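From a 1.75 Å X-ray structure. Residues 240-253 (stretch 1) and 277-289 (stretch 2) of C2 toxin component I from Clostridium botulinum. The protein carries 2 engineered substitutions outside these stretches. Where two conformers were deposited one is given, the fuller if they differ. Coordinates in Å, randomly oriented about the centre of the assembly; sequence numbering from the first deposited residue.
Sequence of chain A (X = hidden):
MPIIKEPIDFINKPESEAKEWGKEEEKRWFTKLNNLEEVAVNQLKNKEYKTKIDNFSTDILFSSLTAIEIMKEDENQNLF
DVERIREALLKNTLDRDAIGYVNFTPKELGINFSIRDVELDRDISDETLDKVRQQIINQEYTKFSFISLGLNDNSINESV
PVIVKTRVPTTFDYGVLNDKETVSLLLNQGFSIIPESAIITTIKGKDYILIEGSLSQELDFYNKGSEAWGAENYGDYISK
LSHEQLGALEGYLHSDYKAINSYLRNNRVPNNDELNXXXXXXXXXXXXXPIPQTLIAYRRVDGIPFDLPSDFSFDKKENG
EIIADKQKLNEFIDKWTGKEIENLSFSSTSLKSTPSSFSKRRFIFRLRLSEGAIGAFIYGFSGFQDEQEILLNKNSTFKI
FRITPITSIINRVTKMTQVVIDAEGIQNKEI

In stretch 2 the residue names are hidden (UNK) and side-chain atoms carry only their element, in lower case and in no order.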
# COMPACT_ATOMS: atom_id res chain seq x y z
N LYS A 240 3.13 20.55 25.44
CA LYS A 240 2.29 19.68 26.32
C LYS A 240 3.09 18.75 27.23
O LYS A 240 2.48 18.07 28.11
CB LYS A 240 1.38 18.79 25.49
CG LYS A 240 0.24 19.60 24.78
CD LYS A 240 -0.64 18.71 23.96
CE LYS A 240 -1.88 19.41 23.50
NZ LYS A 240 -2.91 19.46 24.63
N LEU A 241 4.39 18.70 27.04
CA LEU A 241 5.27 17.78 27.78
C LEU A 241 5.76 18.44 29.08
O LEU A 241 6.03 19.64 29.10
CB LEU A 241 6.50 17.44 26.93
CG LEU A 241 6.27 16.61 25.65
CD1 LEU A 241 7.60 16.20 25.02
CD2 LEU A 241 5.38 15.40 25.91
N SER A 242 5.89 17.66 30.15
CA SER A 242 6.53 18.19 31.36
C SER A 242 8.01 18.34 31.08
O SER A 242 8.57 17.76 30.10
CB SER A 242 6.32 17.21 32.53
OG SER A 242 7.07 16.02 32.30
N HIS A 243 8.71 19.08 31.92
CA HIS A 243 10.13 19.25 31.71
C HIS A 243 10.86 17.90 31.72
O HIS A 243 11.78 17.68 30.93
CB HIS A 243 10.73 20.21 32.76
CG HIS A 243 12.15 20.58 32.49
ND1 HIS A 243 12.52 21.33 31.39
CD2 HIS A 243 13.29 20.29 33.15
CE1 HIS A 243 13.83 21.49 31.40
NE2 HIS A 243 14.32 20.86 32.45
N GLU A 244 10.41 17.01 32.60
CA GLU A 244 11.04 15.70 32.73
C GLU A 244 10.73 14.82 31.52
O GLU A 244 11.61 14.11 31.04
CB GLU A 244 10.61 15.02 34.01
CG GLU A 244 11.13 15.71 35.26
CD GLU A 244 10.77 14.95 36.50
OE1 GLU A 244 9.59 14.54 36.58
OE2 GLU A 244 11.64 14.75 37.38
N GLN A 245 9.52 14.91 31.00
CA GLN A 245 9.15 14.17 29.79
C GLN A 245 9.99 14.59 28.60
O GLN A 245 10.54 13.77 27.89
CB GLN A 245 7.67 14.35 29.49
CG GLN A 245 6.76 13.37 30.21
CD GLN A 245 5.30 13.78 30.12
OE1 GLN A 245 4.98 14.95 29.85
NE2 GLN A 245 4.40 12.82 30.32
N LEU A 246 10.06 15.90 28.37
CA LEU A 246 10.92 16.47 27.34
C LEU A 246 12.37 16.02 27.45
O LEU A 246 12.96 15.58 26.46
CB LEU A 246 10.81 18.00 27.35
CG LEU A 246 11.63 18.69 26.23
CD1 LEU A 246 11.21 18.29 24.78
CD2 LEU A 246 11.67 20.23 26.46
N GLY A 247 12.95 16.09 28.66
CA GLY A 247 14.35 15.71 28.84
C GLY A 247 14.58 14.25 28.52
O GLY A 247 15.54 13.89 27.88
N ALA A 248 13.66 13.41 28.96
CA ALA A 248 13.78 11.97 28.70
C ALA A 248 13.66 11.67 27.21
O ALA A 248 14.49 10.93 26.65
CB ALA A 248 12.74 11.19 29.54
N LEU A 249 12.69 12.29 26.54
CA LEU A 249 12.57 12.11 25.09
C LEU A 249 13.79 12.64 24.30
O LEU A 249 14.31 11.98 23.41
CB LEU A 249 11.23 12.72 24.62
CG LEU A 249 10.93 12.53 23.15
CD1 LEU A 249 11.02 11.05 22.64
CD2 LEU A 249 9.45 13.10 22.91
N GLU A 250 14.29 13.83 24.67
CA GLU A 250 15.53 14.39 24.12
C GLU A 250 16.68 13.41 24.25
O GLU A 250 17.44 13.20 23.31
CB GLU A 250 15.92 15.66 24.87
CG GLU A 250 14.98 16.85 24.62
CD GLU A 250 15.14 17.45 23.23
OE1 GLU A 250 16.04 17.03 22.46
OE2 GLU A 250 14.38 18.38 22.93
N GLY A 251 16.78 12.82 25.44
CA GLY A 251 17.89 11.90 25.75
C GLY A 251 17.82 10.71 24.81
O GLY A 251 18.83 10.27 24.26
N TYR A 252 16.59 10.19 24.62
CA TYR A 252 16.41 9.05 23.74
C TYR A 252 16.73 9.40 22.30
O TYR A 252 17.31 8.60 21.55
CB TYR A 252 15.00 8.49 23.89
CG TYR A 252 14.83 7.27 23.02
CD1 TYR A 252 15.36 6.02 23.42
CD2 TYR A 252 14.24 7.38 21.76
CE1 TYR A 252 15.24 4.89 22.58
CE2 TYR A 252 14.11 6.27 20.92
CZ TYR A 252 14.61 5.02 21.36
OH TYR A 252 14.49 3.93 20.57
N LEU A 253 16.36 10.61 21.88
CA LEU A 253 16.58 11.00 20.50
C LEU A 253 18.05 11.27 20.21
O LEU A 253 18.47 11.14 19.08
CB LEU A 253 15.78 12.25 20.14
CG LEU A 253 14.25 12.05 20.05
CD1 LEU A 253 13.54 13.42 19.95
CD2 LEU A 253 13.87 11.04 18.92
N UNK A 277 13.55 4.50 34.88
CA UNK A 277 12.92 5.80 35.05
C UNK A 277 12.81 6.54 33.71
O UNK A 277 11.79 7.13 33.41
n UNK A 277 13.53 7.11 40.47
c UNK A 277 13.69 6.65 36.07
c UNK A 277 14.77 6.59 38.38
c UNK A 277 13.59 6.11 37.50
c UNK A 277 14.54 6.23 39.84
N UNK A 278 13.89 6.56 32.95
CA UNK A 278 13.86 7.22 31.66
C UNK A 278 12.79 6.57 30.76
O UNK A 278 12.08 7.26 30.02
c UNK A 278 16.26 7.97 31.69
c UNK A 278 18.57 8.79 31.68
n UNK A 278 19.95 8.62 31.18
c UNK A 278 15.20 7.14 30.99
c UNK A 278 17.58 7.84 30.99
N UNK A 279 12.73 5.25 30.78
CA UNK A 279 11.79 4.56 29.89
C UNK A 279 10.34 4.89 30.25
O UNK A 279 9.53 5.11 29.35
c UNK A 279 13.38 2.83 29.13
c UNK A 279 10.89 2.21 29.27
c UNK A 279 14.01 1.45 29.50
c UNK A 279 12.07 3.07 29.88
N UNK A 280 10.03 4.98 31.54
CA UNK A 280 8.67 5.34 32.00
C UNK A 280 8.32 6.73 31.47
O UNK A 280 7.21 6.97 31.01
o UNK A 280 8.26 5.09 36.29
c UNK A 280 7.21 5.40 35.66
c UNK A 280 7.22 5.36 34.13
o UNK A 280 6.15 5.74 36.23
c UNK A 280 8.61 5.31 33.53
N UNK A 281 9.28 7.65 31.55
CA UNK A 281 9.06 9.03 31.06
C UNK A 281 8.88 9.09 29.54
O UNK A 281 8.11 9.91 29.05
c UNK A 281 9.04 11.23 33.29
c UNK A 281 11.52 10.99 33.45
c UNK A 281 10.18 10.33 33.02
c UNK A 281 10.20 9.98 31.52
N UNK A 282 9.63 8.28 28.78
CA UNK A 282 9.50 8.33 27.33
C UNK A 282 8.13 7.79 26.93
O UNK A 282 7.45 8.38 26.07
c UNK A 282 10.62 7.57 26.64
c UNK A 282 13.15 7.27 26.80
c UNK A 282 10.45 7.54 25.12
c UNK A 282 11.96 8.24 26.98
N UNK A 283 7.71 6.68 27.56
CA UNK A 283 6.39 6.11 27.25
C UNK A 283 5.31 7.09 27.65
O UNK A 283 4.36 7.28 26.90
o UNK A 283 6.90 3.71 27.34
c UNK A 283 6.16 4.76 27.97
N UNK A 284 5.47 7.75 28.81
CA UNK A 284 4.56 8.78 29.30
C UNK A 284 4.46 9.92 28.24
O UNK A 284 3.36 10.32 27.82
o UNK A 284 4.25 10.23 31.23
c UNK A 284 5.14 9.34 30.64
N UNK A 285 5.61 10.40 27.78
CA UNK A 285 5.63 11.48 26.76
C UNK A 285 4.91 11.06 25.51
O UNK A 285 4.15 11.85 24.91
c UNK A 285 7.07 11.86 26.40
N UNK A 286 5.16 9.82 25.08
CA UNK A 286 4.55 9.34 23.81
C UNK A 286 3.03 9.13 23.96
O UNK A 286 2.32 9.00 22.96
c UNK A 286 6.70 8.27 22.87
c UNK A 286 7.27 6.86 22.45
c UNK A 286 5.24 8.06 23.28
c UNK A 286 6.71 9.32 21.72
N UNK A 287 2.53 9.12 25.21
CA UNK A 287 1.09 8.98 25.47
C UNK A 287 0.41 10.34 25.58
O UNK A 287 -0.81 10.39 25.66
o UNK A 287 1.38 6.93 26.73
c UNK A 287 0.83 8.24 26.80
N UNK A 288 1.18 11.43 25.52
CA UNK A 288 0.58 12.77 25.71
C UNK A 288 -0.35 13.15 24.54
O UNK A 288 -1.47 13.69 24.75
c UNK A 288 1.66 13.84 26.02
c UNK A 288 1.14 15.29 25.84
c UNK A 288 2.26 13.62 27.47
N UNK A 289 0.06 12.81 23.31
CA UNK A 289 -0.73 13.16 22.14
C UNK A 289 -0.74 11.94 21.19
O UNK A 289 0.05 11.86 20.26
c UNK A 289 -0.96 15.07 20.45
c UNK A 289 -0.13 14.43 21.51
c UNK A 289 -0.71 16.64 20.32
n UNK A 289 -1.81 18.31 18.90
c UNK A 289 -2.00 17.10 19.65

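Position 277 carries four carbons in a row ending in a nitrogen, all well clear of stretch 1: Lys277, a surface residue on a helix that begins earlier in the chain. Position 278 repeats that unbranched chain of four carbons and a terminal nitrogen. It is Lys278, whose chi1 is m and whose other three torsions are t; its backbone O lies 4.0 Å from Ala248 CB, while its amine is hydrogen-bonded elsewhere in the structure.

At 279 four carbons fork at the first, one arm two carbons long, and CA-to-CB points away from stretch 1. This is Ile279, buried but spent on other neighbours. Position 280 has three carbons, the third bearing two oxygens, and reaches nothing here: Glu280, exposed.

Position 281 has four carbons forked at the second, with CA-to-CB toward stretch 1. Its CB sits 3.4 Å from Ala248 CB, and one branch end approaches Glu244 O. It is Leu281. The close approach is made to the methyl of Ala248, whose CA-to-CB bond points toward this helix.

Position 282 has four carbons forked at the first, one arm two carbons long, reaching Ala248, Leu249 and Tyr252. It is Ile282. Its CB points sideways, but the longer arm comes nearer, CG1 lying 4.0 Å from Ala248 CB and CD1 3.7 Å from Tyr252 CB. CG2, the short arm, is 4.3 Å from Leu249 CD1, so the fork spans several neighbours.

Position 283, one carbon then one oxygen, is out of reach: Ser283. Position 284 has the same two atoms, but points toward stretch 1, its oxygen 2.7 Å from Gln245 NE2. It is Ser284, and Gln245 NE2 donates to Ser284 OG in the one hydrogen bond across the stretches.

Position 285 has a single carbon, which touches Leu241, Gln245 and Leu249. It is Ala285, its CB 4.0 Å from Leu241 CD2 and 4.4 Å from Leu249 CD2, a buried methyl that touches both leucines.

Position 286 has four carbons forked at the second, starting away from stretch 1 although the end bends nearer: Leu286, which stays outside contact range. At 287 one carbon and one oxygen give Ser287, whose OG donates back to Ser283 O instead of crossing.

Position 288 is one carbon bearing two others, against Lys240, Leu241 and Gln245: Val288. Its CG1 lies 3.5 Å from Lys240 CB and its CG2 3.9 Å from Leu241 CD2. Last, 289 is a row of four carbons ending in nitrogen, lying against Lys240. It is Lys289, whose CD meets Lys240 CD at 4.2 Å, aliphatic stem against aliphatic stem.

The rules are legible. Two helices cross at 105° with axes 8.2 Å apart, and alanines, Ala248 on one and Ala285 on the other, help fill the tight space while leucine and isoleucine pack around them. The polar element is prepared in advance: Ser242 N donates to Gln245 OE1 at 2.9 Å, and Ser242 OG caps the helix by accepting from Gln245 N at 3.0 Å. With its carbonyl oxygen held by its own helix start, Gln245 uses its amide nitrogen for Ser284, adding a directional bond to a largely apolar contact.

Stretch 2, residues 277-289: KKIELISSALSVK
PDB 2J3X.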